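Local atomic coordinates of prepilin-like protein (PDB entry 6QVF), a protein that probably serves as a type IV pilin in natural competence and may act as a DNA receptor at the pilus tip during uptake of DNA. Residues Ser57-Asp62 and Lys76-Gly80; Gly116-Val122 and Thr133-Thr139. All coordinates share one frame. Residue numbers count along the deposited sequence, not the author numbering.

Interaction 1. Residues Ser57-Asp62 and Lys76-Gly80; sequences SFYFVD and KQRGG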
ATOM      1  N   SER B  57     -13.834 -15.555  17.512  1.00 17.06           N
ATOM      2  CA  SER B  57     -14.387 -14.376  16.911  1.00 17.95           C
ATOM      3  C   SER B  57     -13.240 -13.592  16.297  1.00 16.64           C
ATOM      4  O   SER B  57     -12.245 -13.283  16.982  1.00 18.17           O
ATOM      5  CB  SER B  57     -15.112 -13.552  17.934  1.00 19.89           C
ATOM      6  OG  SER B  57     -15.694 -12.366  17.381  1.00 20.46           O
ATOM      7  N   PHE B  58     -13.394 -13.255  15.008  1.00 14.65           N
ATOM      8  CA  PHE B  58     -12.357 -12.495  14.299  1.00 16.06           C
ATOM      9  C   PHE B  58     -12.789 -11.042  14.099  1.00 16.50           C
ATOM     10  O   PHE B  58     -13.804 -10.783  13.481  1.00 16.00           O
ATOM     11  CB  PHE B  58     -12.074 -13.106  12.926  1.00 16.18           C
ATOM     12  CG  PHE B  58     -11.575 -14.522  12.970  1.00 15.81           C
ATOM     13  CD1 PHE B  58     -10.264 -14.777  13.279  1.00 17.39           C
ATOM     14  CD2 PHE B  58     -12.410 -15.605  12.742  1.00 16.85           C
ATOM     15  CE1 PHE B  58      -9.777 -16.064  13.320  1.00 20.94           C
ATOM     16  CE2 PHE B  58     -11.918 -16.900  12.809  1.00 20.65           C
ATOM     17  CZ  PHE B  58     -10.604 -17.120  13.105  1.00 19.61           C
ATOM     18  N   TYR B  59     -11.974 -10.123  14.596  1.00 15.11           N
ATOM     19  CA  TYR B  59     -12.242  -8.709  14.388  1.00 16.15           C
ATOM     20  C   TYR B  59     -12.198  -8.363  12.892  1.00 15.00           C
ATOM     21  O   TYR B  59     -12.715  -7.319  12.503  1.00 14.35           O
ATOM     22  CB  TYR B  59     -11.276  -7.838  15.190  1.00 16.87           C
ATOM     23  CG  TYR B  59     -11.635  -7.690  16.644  1.00 18.51           C
ATOM     24  CD1 TYR B  59     -11.590  -8.778  17.500  1.00 20.33           C
ATOM     25  CD2 TYR B  59     -12.139  -6.510  17.141  1.00 21.35           C
ATOM     26  CE1 TYR B  59     -11.930  -8.659  18.842  1.00 22.76           C
ATOM     27  CE2 TYR B  59     -12.457  -6.363  18.486  1.00 25.74           C
ATOM     28  CZ  TYR B  59     -12.394  -7.456  19.334  1.00 24.97           C
ATOM     29  OH  TYR B  59     -12.751  -7.344  20.654  1.00 29.30           O
ATOM     30  N   PHE B  60     -11.513  -9.183  12.099  1.00 13.19           N
ATOM     31  CA  PHE B  60     -11.485  -8.986  10.647  1.00 13.57           C
ATOM     32  C   PHE B  60     -12.911  -8.727  10.141  1.00 15.36           C
ATOM     33  O   PHE B  60     -13.159  -7.847   9.299  1.00 15.33           O
ATOM     34  CB  PHE B  60     -10.843 -10.182   9.956  1.00 15.47           C
ATOM     35  CG  PHE B  60     -10.798 -10.045   8.464  1.00 15.51           C
ATOM     36  CD1 PHE B  60     -11.913 -10.339   7.688  1.00 16.69           C
ATOM     37  CD2 PHE B  60      -9.658  -9.551   7.862  1.00 17.51           C
ATOM     38  CE1 PHE B  60     -11.876 -10.144   6.312  1.00 19.85           C
ATOM     39  CE2 PHE B  60      -9.616  -9.418   6.474  1.00 19.29           C
ATOM     40  CZ  PHE B  60     -10.718  -9.700   5.720  1.00 20.68           C
ATOM     41  N   VAL B  61     -13.852  -9.541  10.617  1.00 13.95           N
ATOM     42  CA  VAL B  61     -15.251  -9.429  10.164  1.00 14.72           C
ATOM     43  C   VAL B  61     -15.830  -8.065  10.520  1.00 15.02           C
ATOM     44  O   VAL B  61     -16.491  -7.420   9.694  1.00 14.67           O
ATOM     45  CB  VAL B  61     -16.101 -10.565  10.759  1.00 14.59           C
ATOM     46  CG1 VAL B  61     -17.569 -10.469  10.362  1.00 16.62           C
ATOM     47  CG2 VAL B  61     -15.533 -11.922  10.397  1.00 16.85           C
ATOM     48  N   ASP B  62     -15.617  -7.626  11.762  1.00 16.14           N
ATOM     49  CA  ASP B  62     -16.120  -6.362  12.226  1.00 15.71           C
ATOM     50  C   ASP B  62     -15.560  -5.218  11.380  1.00 13.73           C
ATOM     51  O   ASP B  62     -16.312  -4.362  10.913  1.00 15.34           O
ATOM     52  CB  ASP B  62     -15.832  -6.149  13.706  1.00 15.34           C
ATOM     53  CG  ASP B  62     -16.432  -7.289  14.506  1.00 18.29           C
ATOM     54  OD1 ASP B  62     -17.656  -7.261  14.712  1.00 19.41           O
ATOM     55  OD2 ASP B  62     -15.676  -8.239  14.828  1.00 18.02           O
ATOM     56  N   LYS B  76     -24.845 -16.178   6.404  1.00 29.09           N
ATOM     57  CA  LYS B  76     -23.885 -17.157   6.961  1.00 33.21           C
ATOM     58  C   LYS B  76     -22.880 -16.522   7.933  1.00 26.98           C
ATOM     59  O   LYS B  76     -22.113 -17.199   8.604  1.00 29.27           O
ATOM     60  CB  LYS B  76     -23.003 -17.718   5.843  1.00 38.83           C
ATOM     61  CG  LYS B  76     -23.702 -18.601   4.826  1.00 50.44           C
ATOM     62  CD  LYS B  76     -23.292 -20.040   4.928  1.00 64.20           C
ATOM     63  CE  LYS B  76     -24.272 -20.870   5.717  1.00 72.17           C
ATOM     64  NZ  LYS B  76     -25.627 -20.816   5.129  1.00 76.65           N
ATOM     65  N   GLN B  77     -22.787 -15.202   7.945  1.00 21.14           N
ATOM     66  CA  GLN B  77     -21.798 -14.547   8.807  1.00 18.31           C
ATOM     67  C   GLN B  77     -22.541 -13.566   9.685  1.00 18.48           C
ATOM     68  O   GLN B  77     -23.285 -12.712   9.172  1.00 18.55           O
ATOM     69  CB  GLN B  77     -20.755 -13.714   8.052  1.00 23.82           C
ATOM     70  CG  GLN B  77     -19.673 -14.551   7.429  1.00 25.58           C
ATOM     71  CD  GLN B  77     -18.582 -13.652   6.926  1.00 23.67           C
ATOM     72  OE1 GLN B  77     -18.786 -12.977   5.925  1.00 21.33           O
ATOM     73  NE2 GLN B  77     -17.424 -13.727   7.591  1.00 22.07           N
ATOM     74  N   ARG B  78     -22.332 -13.703  10.974  1.00 18.19           N
ATOM     75  CA  ARG B  78     -22.897 -12.838  11.990  1.00 15.95           C
ATOM     76  C   ARG B  78     -24.419 -12.730  11.839  1.00 18.99           C
ATOM     77  O   ARG B  78     -24.976 -11.711  12.050  1.00 19.44           O
ATOM     78  CB  ARG B  78     -22.246 -11.447  11.965  1.00 17.40           C
ATOM     79  CG  ARG B  78     -20.726 -11.474  12.179  1.00 18.37           C
ATOM     80  CD  ARG B  78     -20.305 -11.988  13.555  1.00 18.64           C
ATOM     81  NE  ARG B  78     -18.869 -11.939  13.759  1.00 17.72           N
ATOM     82  CZ  ARG B  78     -18.194 -10.876  14.210  1.00 20.50           C
ATOM     83  NH1 ARG B  78     -18.831  -9.743  14.508  1.00 19.16           N
ATOM     84  NH2 ARG B  78     -16.871 -10.964  14.285  1.00 19.01           N
ATOM     85  N   GLY B  79     -25.065 -13.813  11.437  1.00 18.84           N
ATOM     86  CA  GLY B  79     -26.525 -13.843  11.319  1.00 20.20           C
ATOM     87  C   GLY B  79     -27.071 -12.873  10.278  1.00 22.12           C
ATOM     88  O   GLY B  79     -28.265 -12.545  10.277  1.00 22.26           O
ATOM     89  N   GLY B  80     -26.205 -12.401   9.386  1.00 18.72           N
ATOM     90  CA  GLY B  80     -26.628 -11.490   8.289  1.00 18.99           C
ATOM     91  C   GLY B  80     -27.050 -10.127   8.788  1.00 19.86           C
ATOM     92  O   GLY B  80     -27.705  -9.406   8.027  1.00 21.89           O
TER
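Arg-78 reaches from the loop Lys-76 to Gly-80 to the junction of strand 55-58 and helix 59-66. Its guanidinium forms a bidentate salt bridge with Asp-62. Arg-78 NH1 donates to Asp-62 OD1 at 2.8 Å, and Arg-78 NH2 donates to Asp-62 OD2 at 3.0 Å. Both charges have second partners. Arg-78 NE is salt-bridged to Asp-43, and Arg-78 NH1 also bonds to the backbone O of Asn-84. On the acid, Asp-62 OD2 is shared with Arg-86. Arg-78 NH2 lies 3.2 Å from Phe-58 O, but the angle is too poor for a hydrogen bond. Phe-58 O instead accepts from Val-61 N at 3.1 Å. Ser-57 OG bonds to Tyr-41 O and to Arg-86. Val-61 covers one face of the guanidinium, with Val-61 CB 3.6 Å from Arg-78 NH2. Val-61 CG2 also meets Gln-77 NE2 at 3.8 Å, while this amide nitrogen donates to Pro-154 O. All the touching residues are buried, and the charges are met by one another and by Asp-43 and Arg-86. This is a buried salt-bridge network, with a bidentate Arg-Asp pair tying a long loop to a strand-helix junction.

Interaction 2. Residues Gly116-Val122 and Thr133-Thr139; sequences GVVTVVV and TLGRRVT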
ATOM      1  N   GLY B 116     -13.406 -10.311   1.100  1.00 19.84           N
ATOM      2  CA  GLY B 116     -12.502 -10.792   2.142  1.00 20.05           C
ATOM      3  C   GLY B 116     -11.137 -10.108   2.175  1.00 17.81           C
ATOM      4  O   GLY B 116     -10.127 -10.721   2.605  1.00 17.68           O
ATOM      5  N   VAL B 117     -11.103  -8.841   1.755  1.00 15.18           N
ATOM      6  CA  VAL B 117      -9.902  -8.039   1.791  1.00 16.00           C
ATOM      7  C   VAL B 117     -10.149  -6.777   2.621  1.00 14.59           C
ATOM      8  O   VAL B 117     -11.134  -6.020   2.414  1.00 14.75           O
ATOM      9  CB  VAL B 117      -9.428  -7.675   0.371  1.00 16.14           C
ATOM     10  CG1 VAL B 117      -8.173  -6.801   0.422  1.00 16.62           C
ATOM     11  CG2 VAL B 117      -9.240  -8.901  -0.486  1.00 17.79           C
ATOM     12  N   VAL B 118      -9.181  -6.488   3.524  1.00 13.71           N
ATOM     13  CA  VAL B 118      -9.149  -5.248   4.241  1.00 13.84           C
ATOM     14  C   VAL B 118      -7.825  -4.550   3.947  1.00 15.62           C
ATOM     15  O   VAL B 118      -6.798  -5.198   3.960  1.00 16.17           O
ATOM     16  CB  VAL B 118      -9.325  -5.456   5.755  1.00 14.62           C
ATOM     17  CG1 VAL B 118      -8.960  -4.216   6.540  1.00 14.74           C
ATOM     18  CG2 VAL B 118     -10.737  -5.937   6.084  1.00 16.16           C
ATOM     19  N   THR B 119      -7.873  -3.249   3.651  1.00 13.57           N
ATOM     20  CA  THR B 119      -6.673  -2.429   3.530  1.00 14.68           C
ATOM     21  C   THR B 119      -6.516  -1.513   4.747  1.00 13.83           C
ATOM     22  O   THR B 119      -7.501  -0.986   5.346  1.00 14.36           O
ATOM     23  CB  THR B 119      -6.644  -1.645   2.221  1.00 16.12           C
ATOM     24  OG1 THR B 119      -7.760  -0.766   2.253  1.00 16.48           O
ATOM     25  CG2 THR B 119      -6.722  -2.531   0.999  1.00 17.57           C
ATOM     26  N   VAL B 120      -5.238  -1.298   5.093  1.00 13.68           N
ATOM     27  CA  VAL B 120      -4.841  -0.375   6.117  1.00 14.47           C
ATOM     28  C   VAL B 120      -3.829   0.579   5.464  1.00 15.44           C
ATOM     29  O   VAL B 120      -2.825   0.137   4.887  1.00 13.64           O
ATOM     30  CB  VAL B 120      -4.235  -1.067   7.354  1.00 14.21           C
ATOM     31  CG1 VAL B 120      -3.945  -0.065   8.472  1.00 16.71           C
ATOM     32  CG2 VAL B 120      -5.102  -2.232   7.824  1.00 16.91           C
ATOM     33  N   VAL B 121      -4.148   1.867   5.471  1.00 13.02           N
ATOM     34  CA  VAL B 121      -3.336   2.881   4.815  1.00 14.73           C
ATOM     35  C   VAL B 121      -3.039   3.996   5.788  1.00 14.82           C
ATOM     36  O   VAL B 121      -3.959   4.499   6.421  1.00 14.79           O
ATOM     37  CB  VAL B 121      -4.014   3.373   3.532  1.00 16.79           C
ATOM     38  CG1 VAL B 121      -3.170   4.397   2.808  1.00 20.11           C
ATOM     39  CG2 VAL B 121      -4.300   2.194   2.639  1.00 20.02           C
ATOM     40  N   VAL B 122      -1.777   4.444   5.803  1.00 15.23           N
ATOM     41  CA  VAL B 122      -1.354   5.512   6.672  1.00 15.42           C
ATOM     42  C   VAL B 122      -0.536   6.534   5.893  1.00 15.56           C
ATOM     43  O   VAL B 122       0.194   6.187   4.978  1.00 15.20           O
ATOM     44  CB  VAL B 122      -0.561   4.986   7.880  1.00 14.28           C
ATOM     45  CG1 VAL B 122      -1.372   3.944   8.639  1.00 15.87           C
ATOM     46  CG2 VAL B 122       0.801   4.460   7.485  1.00 15.71           C
ATOM     47  N   THR B 133       3.701   7.553   2.925  1.00 14.38           N
ATOM     48  CA  THR B 133       2.425   6.800   2.823  1.00 14.87           C
ATOM     49  C   THR B 133       2.714   5.318   2.654  1.00 14.16           C
ATOM     50  O   THR B 133       3.383   4.909   1.674  1.00 14.34           O
ATOM     51  CB  THR B 133       1.577   7.258   1.631  1.00 17.04           C
ATOM     52  OG1 THR B 133       1.168   8.610   1.856  1.00 18.10           O
ATOM     53  CG2 THR B 133       0.344   6.405   1.407  1.00 16.08           C
ATOM     54  N   LEU B 134       2.180   4.515   3.584  1.00 15.34           N
ATOM     55  CA  LEU B 134       2.352   3.078   3.612  1.00 14.20           C
ATOM     56  C   LEU B 134       0.985   2.395   3.673  1.00 15.32           C
ATOM     57  O   LEU B 134       0.052   2.901   4.249  1.00 15.93           O
ATOM     58  CB  LEU B 134       3.161   2.638   4.827  1.00 13.38           C
ATOM     59  CG  LEU B 134       4.532   3.280   4.981  1.00 15.26           C
ATOM     60  CD1 LEU B 134       5.149   2.858   6.292  1.00 16.05           C
ATOM     61  CD2 LEU B 134       5.453   2.931   3.833  1.00 16.41           C
ATOM     62  N   GLY B 135       0.931   1.208   3.106  1.00 13.89           N
ATOM     63  CA  GLY B 135      -0.249   0.376   3.113  1.00 13.58           C
ATOM     64  C   GLY B 135       0.069  -1.062   3.459  1.00 13.71           C
ATOM     65  O   GLY B 135       1.163  -1.557   3.245  1.00 13.21           O
ATOM     66  N   ARG B 136      -0.933  -1.730   4.013  1.00 12.88           N
ATOM     67  CA  ARG B 136      -0.896  -3.153   4.163  1.00 14.06           C
ATOM     68  C   ARG B 136      -2.235  -3.716   3.693  1.00 13.75           C
ATOM     69  O   ARG B 136      -3.286  -3.169   4.004  1.00 13.96           O
ATOM     70  CB  ARG B 136      -0.595  -3.565   5.613  1.00 14.09           C
ATOM     71  CG  ARG B 136      -0.561  -5.068   5.809  1.00 14.19           C
ATOM     72  CD  ARG B 136       0.048  -5.544   7.125  1.00 15.41           C
ATOM     73  NE  ARG B 136      -0.009  -7.001   7.214  1.00 15.96           N
ATOM     74  CZ  ARG B 136       0.164  -7.684   8.320  1.00 19.02           C
ATOM     75  NH1 ARG B 136       0.506  -7.021   9.426  1.00 19.17           N
ATOM     76  NH2 ARG B 136      -0.097  -8.997   8.315  1.00 19.88           N
ATOM     77  N   ARG B 137      -2.149  -4.811   2.955  1.00 12.89           N
ATOM     78  CA  ARG B 137      -3.316  -5.548   2.441  1.00 13.76           C
ATOM     79  C   ARG B 137      -3.457  -6.844   3.234  1.00 13.53           C
ATOM     80  O   ARG B 137      -2.555  -7.670   3.198  1.00 14.74           O
ATOM     81  CB  ARG B 137      -3.126  -5.879   0.964  1.00 14.29           C
ATOM     82  CG  ARG B 137      -4.309  -6.557   0.306  1.00 15.01           C
ATOM     83  CD  ARG B 137      -4.098  -6.755  -1.175  1.00 16.20           C
ATOM     84  NE  ARG B 137      -5.272  -7.295  -1.896  1.00 17.24           N
ATOM     85  CZ  ARG B 137      -5.468  -8.577  -2.151  1.00 19.65           C
ATOM     86  NH1 ARG B 137      -4.583  -9.472  -1.743  1.00 21.02           N
ATOM     87  NH2 ARG B 137      -6.527  -8.930  -2.878  1.00 23.47           N
ATOM     88  N   VAL B 138      -4.595  -6.996   3.898  1.00 13.93           N
ATOM     89  CA  VAL B 138      -4.870  -8.136   4.747  1.00 13.05           C
ATOM     90  C   VAL B 138      -6.062  -8.882   4.152  1.00 14.98           C
ATOM     91  O   VAL B 138      -7.088  -8.259   3.884  1.00 16.32           O
ATOM     92  CB  VAL B 138      -5.170  -7.685   6.193  1.00 14.55           C
ATOM     93  CG1 VAL B 138      -5.375  -8.880   7.081  1.00 17.80           C
ATOM     94  CG2 VAL B 138      -4.060  -6.805   6.786  1.00 18.34           C
ATOM     95  N   THR B 139      -5.968 -10.195   4.028  1.00 15.72           N
ATOM     96  CA  THR B 139      -7.083 -10.986   3.586  1.00 16.54           C
ATOM     97  C   THR B 139      -7.573 -11.872   4.712  1.00 17.26           C
ATOM     98  O   THR B 139      -6.917 -12.094   5.736  1.00 15.61           O
ATOM     99  CB  THR B 139      -6.803 -11.832   2.344  1.00 18.53           C
ATOM    100  OG1 THR B 139      -6.076 -13.002   2.733  1.00 19.82           O
ATOM    101  CG2 THR B 139      -6.025 -11.075   1.291  1.00 19.10           C
TER
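Gly-116 to Val-122 and Thr-133 to Thr-139 form part of an antiparallel beta hairpin in the four-stranded sheet of the pilin head. The strand axes approach to 4.7 Å, with 158° between their directions. Six backbone hydrogen bonds of 2.8 to 2.9 Å (N to O) join three hydrogen-bonded pairs: Val-118 with Val-138, Val-120 with Arg-136 and Val-122 with Leu-134. Each pair bonds in both directions. CA-H...O contacts supplement this ladder, as from Gly-135 CA to Val-120 O at 3.1 Å. One face carries Val-118, Val-120, Val-122, Leu-134 and Val-138, together with Arg-136; across the strands Val-122 CG2 meets Leu-134 CB at 4.0 Å. Val-120 and Val-138 there touch helix 2-30, as pilin sheets pack on their N-terminal helix. The other face bears Val-117, Thr-119, Val-121 and Arg-137. Strand 131-139 is the outermost in this chain, but Thr-133 to Arg-137 pair antiparallel with a strand of the second subunit, continuing the sheet. At the start of strand 117-125, Val-117 CG2 lies 3.6 Å from Arg-137 NH2.

In the fold
Interaction 1 and interaction 2 follow one another along the chain, with their centres about 19 Å apart. Phe-60 bridges them. It lies in the 57-62 segment but makes no contact with 76-80, and its ring packs on the hairpin instead. Phe-60 CZ is 3.3 Å from Gly-116 O, and Phe-60 CE2 is 3.7 Å from Val-118 CG2 and 3.6 Å from Thr-139 C. Helix 59-66 thus abuts the sheet at the start of segment 116-122 and the end of 133-139, with Tyr-64 also touching Val-118. Interaction 1 anchors the loop between this helix and strand 92-97.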